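Local coordinates for protein putative fimbrium anchoring subunit Fim4B (Bacteroides ovatus, PDB 5CAG) that probably serves as the subunit that fixes a fimbrium to the bacterial outer membrane, at residues Leu117-Ile122 with Asp171-Gly176; Ser70-Asn75 with Glu87-Ile92. All coordinates share one frame; numbering follows the deposited sequence.

Contact 1 of 2, residues Leu117-Ile122 with Asp171-Gly176; sequences LYVLNI and DCYCIG. With SO4 (sulfate ion), chain D.
A classic beta bulge opens the short strand 172-174: Asp-171 and Cys-172 share Val-181 as their partner on the neighbouring strand.

Tyr-173 is the first residue of this run to reach across. With CG anti to the backbone N (chi1 -177°), its ring extends toward strand 118-127 and meets Val-119 tip to tip. The CE2 atom of Tyr-173 lies 4.1 Å from Val-119 CG1, which sits at the ring edge, near the ring plane.

At Ile-175 the chain leaves the strand, and its side chain crosses that of Val-119 obliquely. Its CG2 branch packs 3.7 Å from Val-119 CG1, while Ile-175 CG1 approaches Val-119 CG2 at 4.2 Å. Ala-94 of strand 93-96 adds further apolar cover to Ile-175. The carbonyl oxygen of the same residue stands over the flat face of the Asn-121 amide, Ile-175 O lying 3.2 Å above Asn-121 CG; OD1 and this oxygen are both acceptors and form no hydrogen bond. The amide is brought in by a chi1 of 69°, which places CG between the backbone N and the carbonyl carbon. Its buried polar atoms are satisfied by Lys-209 at OD1 and the Tyr-89 hydroxyl at ND2.

Gly-176 draws level with Asn-121, the two CA atoms 5.9 Å apart. Tyr-118 points to the other side of its strand, where its OH makes a weak hydrogen bond of 3.2 Å to O3 of a sulfate, probably from the crystallisation liquor. Two layers of strands that meet through Val-119, Ile-175 and the Tyr-173 ring, with one buried amide beside them and no clear hydrogen bond between the segments, are consistent with a beta sandwich and with the family's place in the transthyretin clan.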
loop_
_atom_site.group_PDB
_atom_site.type_symbol
_atom_site.label_atom_id
_atom_site.label_comp_id
_atom_site.label_asym_id
_atom_site.label_seq_id
_atom_site.Cartn_x
_atom_site.Cartn_y
_atom_site.Cartn_z
ATOM N N LEU A 117 -2.997 4.449 -2.313
ATOM C CA LEU A 117 -3.375 3.521 -3.389
ATOM C C LEU A 117 -4.836 3.136 -3.210
ATOM O O LEU A 117 -5.280 2.872 -2.076
ATOM C CB LEU A 117 -2.475 2.277 -3.447
ATOM C CG LEU A 117 -2.682 1.322 -4.602
ATOM C CD1 LEU A 117 -2.185 1.895 -5.942
ATOM C CD2 LEU A 117 -2.006 0.059 -4.316
ATOM N N TYR A 118 -5.587 3.203 -4.331
ATOM C CA TYR A 118 -7.009 2.891 -4.405
ATOM C C TYR A 118 -7.181 1.747 -5.362
ATOM O O TYR A 118 -6.685 1.807 -6.483
ATOM C CB TYR A 118 -7.832 4.110 -4.815
ATOM C CG TYR A 118 -7.540 5.318 -3.962
ATOM C CD1 TYR A 118 -8.092 5.454 -2.691
ATOM C CD2 TYR A 118 -6.681 6.316 -4.411
ATOM C CE1 TYR A 118 -7.808 6.565 -1.896
ATOM C CE2 TYR A 118 -6.371 7.418 -3.615
ATOM C CZ TYR A 118 -6.936 7.543 -2.361
ATOM O OH TYR A 118 -6.618 8.660 -1.621
ATOM N N VAL A 119 -7.758 0.651 -4.891
ATOM C CA VAL A 119 -7.867 -0.542 -5.711
ATOM C C VAL A 119 -9.296 -1.065 -5.739
ATOM O O VAL A 119 -10.038 -0.963 -4.756
ATOM C CB VAL A 119 -6.867 -1.638 -5.207
ATOM C CG1 VAL A 119 -7.138 -3.019 -5.816
ATOM C CG2 VAL A 119 -5.429 -1.234 -5.475
ATOM N N LEU A 120 -9.651 -1.636 -6.897
ATOM C CA LEU A 120 -10.825 -2.443 -7.158
ATOM C C LEU A 120 -10.353 -3.689 -7.891
ATOM O O LEU A 120 -9.638 -3.570 -8.896
ATOM C CB LEU A 120 -11.930 -1.726 -7.938
ATOM C CG LEU A 120 -13.032 -2.662 -8.458
ATOM C CD1 LEU A 120 -13.880 -3.199 -7.330
ATOM C CD2 LEU A 120 -13.871 -2.001 -9.491
ATOM N N ASN A 121 -10.694 -4.875 -7.372
ATOM C CA ASN A 121 -10.336 -6.110 -8.064
ATOM C C ASN A 121 -11.518 -7.075 -8.025
ATOM O O ASN A 121 -12.048 -7.384 -6.944
ATOM C CB ASN A 121 -9.051 -6.746 -7.546
ATOM C CG ASN A 121 -9.127 -7.314 -6.168
ATOM O OD1 ASN A 121 -9.102 -6.590 -5.159
ATOM N ND2 ASN A 121 -9.177 -8.630 -6.109
ATOM N N ILE A 122 -11.991 -7.455 -9.231
ATOM C CA ILE A 122 -13.112 -8.375 -9.446
ATOM C C ILE A 122 -12.505 -9.660 -9.978
ATOM O O ILE A 122 -11.811 -9.600 -11.000
ATOM C CB ILE A 122 -14.154 -7.765 -10.420
ATOM C CG1 ILE A 122 -14.664 -6.404 -9.932
ATOM C CG2 ILE A 122 -15.298 -8.736 -10.665
ATOM C CD1 ILE A 122 -15.169 -5.489 -11.033
ATOM N N ASP A 171 4.106 -4.442 3.189
ATOM C CA ASP A 171 4.828 -3.399 2.464
ATOM C C ASP A 171 4.598 -3.564 0.962
ATOM O O ASP A 171 5.084 -2.760 0.160
ATOM C CB ASP A 171 6.328 -3.432 2.829
ATOM C CG ASP A 171 6.976 -4.787 2.664
ATOM O OD1 ASP A 171 7.358 -5.119 1.524
ATOM O OD2 ASP A 171 7.103 -5.517 3.687
ATOM N N CYS A 172 3.848 -4.625 0.598
ATOM C CA CYS A 172 3.431 -4.985 -0.754
ATOM C C CYS A 172 1.969 -5.339 -0.781
ATOM O O CYS A 172 1.444 -5.812 0.219
ATOM C CB CYS A 172 4.265 -6.133 -1.270
ATOM S SG CYS A 172 5.973 -5.691 -1.537
ATOM N N TYR A 173 1.301 -5.124 -1.913
ATOM C CA TYR A 173 -0.108 -5.458 -2.018
ATOM C C TYR A 173 -0.339 -6.134 -3.360
ATOM O O TYR A 173 0.014 -5.573 -4.397
ATOM C CB TYR A 173 -0.999 -4.215 -1.805
ATOM C CG TYR A 173 -2.489 -4.487 -1.820
ATOM C CD1 TYR A 173 -3.149 -4.971 -0.686
ATOM C CD2 TYR A 173 -3.251 -4.228 -2.955
ATOM C CE1 TYR A 173 -4.528 -5.205 -0.692
ATOM C CE2 TYR A 173 -4.627 -4.466 -2.974
ATOM C CZ TYR A 173 -5.267 -4.951 -1.841
ATOM O OH TYR A 173 -6.628 -5.205 -1.919
ATOM N N CYS A 174 -0.841 -7.392 -3.319
ATOM C CA CYS A 174 -1.179 -8.167 -4.502
ATOM C C CYS A 174 -2.523 -7.684 -4.907
ATOM O O CYS A 174 -3.498 -7.952 -4.202
ATOM C CB CYS A 174 -1.164 -9.662 -4.205
ATOM S SG CYS A 174 0.496 -10.393 -4.163
ATOM N N ILE A 175 -2.558 -6.835 -5.949
ATOM C CA ILE A 175 -3.775 -6.181 -6.433
ATOM C C ILE A 175 -4.808 -7.223 -6.890
ATOM O O ILE A 175 -5.946 -7.148 -6.459
ATOM C CB ILE A 175 -3.446 -5.139 -7.527
ATOM C CG1 ILE A 175 -2.627 -3.977 -6.928
ATOM C CG2 ILE A 175 -4.720 -4.617 -8.184
ATOM C CD1 ILE A 175 -1.882 -3.159 -7.882
ATOM N N GLY A 176 -4.406 -8.197 -7.692
ATOM C CA GLY A 176 -5.324 -9.240 -8.128
ATOM C C GLY A 176 -5.777 -10.180 -7.020
ATOM O O GLY A 176 -6.919 -10.655 -7.036
HETATM S S SO4 D . -7.083 10.867 1.965
HETATM O O1 SO4 D . -5.771 11.382 1.551
HETATM O O2 SO4 D . -8.142 11.763 1.514
HETATM O O3 SO4 D . -7.281 9.529 1.394
HETATM O O4 SO4 D . -7.144 10.790 3.421
#

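Contact 2 of 2, residues Ser70-Asn75 with Glu87-Ile92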
loop_
_atom_site.group_PDB
_atom_site.type_symbol
_atom_site.label_atom_id
_atom_site.label_comp_id
_atom_site.label_asym_id
_atom_site.label_seq_id
_atom_site.Cartn_x
_atom_site.Cartn_y
_atom_site.Cartn_z
ATOM N N SER A 70 -11.082 -11.047 -15.418
ATOM C CA SER A 70 -10.689 -10.666 -14.076
ATOM C C SER A 70 -10.352 -9.185 -14.228
ATOM O O SER A 70 -9.778 -8.827 -15.256
ATOM C CB SER A 70 -9.522 -11.516 -13.594
ATOM O OG SER A 70 -9.919 -12.853 -13.343
ATOM N N VAL A 71 -10.788 -8.303 -13.325
ATOM C CA VAL A 71 -10.535 -6.873 -13.554
ATOM C C VAL A 71 -9.725 -6.247 -12.412
ATOM O O VAL A 71 -9.876 -6.659 -11.252
ATOM C CB VAL A 71 -11.870 -6.094 -13.775
ATOM C CG1 VAL A 71 -11.621 -4.635 -14.149
ATOM C CG2 VAL A 71 -12.737 -6.762 -14.829
ATOM N N VAL A 72 -8.895 -5.236 -12.742
ATOM C CA VAL A 72 -8.151 -4.442 -11.757
ATOM C C VAL A 72 -8.283 -2.958 -12.115
ATOM O O VAL A 72 -8.241 -2.594 -13.293
ATOM C CB VAL A 72 -6.659 -4.810 -11.504
ATOM C CG1 VAL A 72 -6.499 -6.192 -10.905
ATOM C CG2 VAL A 72 -5.811 -4.648 -12.751
ATOM N N VAL A 73 -8.473 -2.111 -11.101
ATOM C CA VAL A 73 -8.539 -0.664 -11.275
ATOM C C VAL A 73 -7.728 -0.053 -10.169
ATOM O O VAL A 73 -8.044 -0.272 -8.988
ATOM C CB VAL A 73 -9.958 -0.054 -11.302
ATOM C CG1 VAL A 73 -9.890 1.410 -11.722
ATOM C CG2 VAL A 73 -10.888 -0.830 -12.216
ATOM N N TYR A 74 -6.690 0.701 -10.520
ATOM C CA TYR A 74 -5.885 1.343 -9.499
ATOM C C TYR A 74 -5.456 2.730 -9.995
ATOM O O TYR A 74 -5.509 2.985 -11.198
ATOM C CB TYR A 74 -4.696 0.452 -9.112
ATOM C CG TYR A 74 -3.675 0.267 -10.216
ATOM C CD1 TYR A 74 -2.627 1.165 -10.382
ATOM C CD2 TYR A 74 -3.741 -0.824 -11.080
ATOM C CE1 TYR A 74 -1.686 1.000 -11.395
ATOM C CE2 TYR A 74 -2.810 -0.991 -12.114
ATOM C CZ TYR A 74 -1.785 -0.071 -12.270
ATOM O OH TYR A 74 -0.843 -0.211 -13.264
ATOM N N ASN A 75 -5.065 3.626 -9.078
ATOM C CA ASN A 75 -4.604 4.958 -9.453
ATOM C C ASN A 75 -3.138 4.870 -9.906
ATOM O O ASN A 75 -2.284 4.277 -9.228
ATOM C CB ASN A 75 -4.801 5.944 -8.320
ATOM C CG ASN A 75 -4.140 5.565 -7.024
ATOM O OD1 ASN A 75 -4.388 4.496 -6.439
ATOM N ND2 ASN A 75 -3.306 6.471 -6.540
ATOM N N GLU A 87 1.461 -8.326 -16.026
ATOM C CA GLU A 87 1.196 -9.282 -17.111
ATOM C C GLU A 87 0.040 -10.264 -16.750
ATOM O O GLU A 87 -0.674 -10.716 -17.650
ATOM C CB GLU A 87 2.482 -10.048 -17.508
ATOM C CG GLU A 87 3.167 -10.817 -16.374
ATOM C CD GLU A 87 4.256 -10.126 -15.562
ATOM O OE1 GLU A 87 4.634 -8.974 -15.888
ATOM O OE2 GLU A 87 4.766 -10.765 -14.612
ATOM N N SER A 88 -0.156 -10.563 -15.452
ATOM C CA SER A 88 -1.201 -11.471 -14.986
ATOM C C SER A 88 -1.944 -10.917 -13.777
ATOM O O SER A 88 -1.324 -10.319 -12.898
ATOM C CB SER A 88 -0.599 -12.825 -14.627
ATOM O OG SER A 88 -1.468 -13.572 -13.790
ATOM N N TYR A 89 -3.259 -11.188 -13.693
ATOM C CA TYR A 89 -4.099 -10.795 -12.557
ATOM C C TYR A 89 -3.468 -11.332 -11.265
ATOM O O TYR A 89 -3.208 -10.557 -10.345
ATOM C CB TYR A 89 -5.536 -11.342 -12.764
ATOM C CG TYR A 89 -6.567 -10.984 -11.710
ATOM C CD1 TYR A 89 -7.116 -9.703 -11.647
ATOM C CD2 TYR A 89 -7.092 -11.958 -10.858
ATOM C CE1 TYR A 89 -8.109 -9.385 -10.719
ATOM C CE2 TYR A 89 -8.087 -11.653 -9.929
ATOM C CZ TYR A 89 -8.592 -10.365 -9.862
ATOM O OH TYR A 89 -9.550 -10.047 -8.925
ATOM N N GLU A 90 -3.090 -12.630 -11.264
ATOM C CA GLU A 90 -2.487 -13.336 -10.125
ATOM C C GLU A 90 -1.096 -12.798 -9.710
ATOM O O GLU A 90 -0.657 -13.125 -8.606
ATOM C CB GLU A 90 -2.400 -14.852 -10.396
ATOM C CG GLU A 90 -3.757 -15.565 -10.390
ATOM C CD GLU A 90 -4.435 -15.841 -9.050
ATOM O OE1 GLU A 90 -3.837 -16.555 -8.210
ATOM O OE2 GLU A 90 -5.598 -15.406 -8.870
ATOM N N THR A 91 -0.435 -11.947 -10.531
ATOM C CA THR A 91 0.896 -11.430 -10.183
ATOM C C THR A 91 1.003 -9.901 -9.997
ATOM O O THR A 91 2.011 -9.459 -9.426
ATOM C CB THR A 91 1.942 -11.849 -11.225
ATOM O OG1 THR A 91 1.547 -11.409 -12.518
ATOM C CG2 THR A 91 2.185 -13.329 -11.233
ATOM N N ILE A 92 0.021 -9.100 -10.487
ATOM C CA ILE A 92 0.079 -7.631 -10.406
ATOM C C ILE A 92 0.128 -7.227 -8.915
ATOM O O ILE A 92 -0.788 -7.515 -8.130
ATOM C CB ILE A 92 -1.011 -6.920 -11.263
ATOM C CG1 ILE A 92 -0.816 -5.393 -11.270
ATOM C CG2 ILE A 92 -2.436 -7.327 -10.885
ATOM C CD1 ILE A 92 -1.593 -4.635 -12.344
#
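Ser-70 CB makes a CH-pi contact with the Tyr-89 ring, sitting over one face 3.5 Å from the ring centroid and 11° off its normal. Tyr-89 CG is anti to its backbone N (chi1 -178°), which extends the ring from the loop to lie against the strand. At the ring edge, near its plane, Val-71 O lies 3.3 Å from Tyr-89 CE1.

Apolar contacts continue along the strand. Val-72 and Tyr-89 lie side by side and point opposite ways, with Val-72 CG1 3.6 Å from Tyr-89 CE1. The same methyl, Val-72 CG1, comes within 4.2 Å of Ile-92 CG2. Further on, Ile-92 crosses Tyr-74 obliquely, its CD1 being 3.8 Å from Tyr-74 CE2.

Hydrogen bonding does not link the two segments directly, but it shapes the loop and fixes the polar ends. Ser-88 O accepts from both Thr-91 N and Ile-92 N, each at 3.0 Å, so the turn brings Tyr-89 and Ile-92 to face the strand together. Two partners grip the Tyr-89 hydroxyl, Asp-123 OD1 and the Asn-121 amide.

The loop 87-92 joins antiparallel strands 81-84 and 93-96 and packs on strand 67-75 of the facing layer, an interior contact of the sandwich. Its chemistry is apolar and aromatic, and the hydroxyls of Ser-70, Tyr-74 and Tyr-89 are hydrogen-bonded to residues outside the two segments.

Overall arrangement
Both contacts are buried, with centres about 8 Å apart, and rest on neighbouring antiparallel strands, 67-75 and 118-127. Backbone bonding between Ile-122 and Val-71 ties these strands together. Across from them, the partners in both contacts belong to the same second layer: 171-176 includes one of its inner strands, whereas 87-92 is the loop between strands 81-84 and 93-96. Contact 1, nearer the centre of the chain, joins aliphatic packing and the edge of a tyrosine ring to a buried amide; contact 2, about 15 Å from that centre, depends more on an aromatic face. Within the second layer the two partner segments touch, Gly-176 O packing on Tyr-89 CE2.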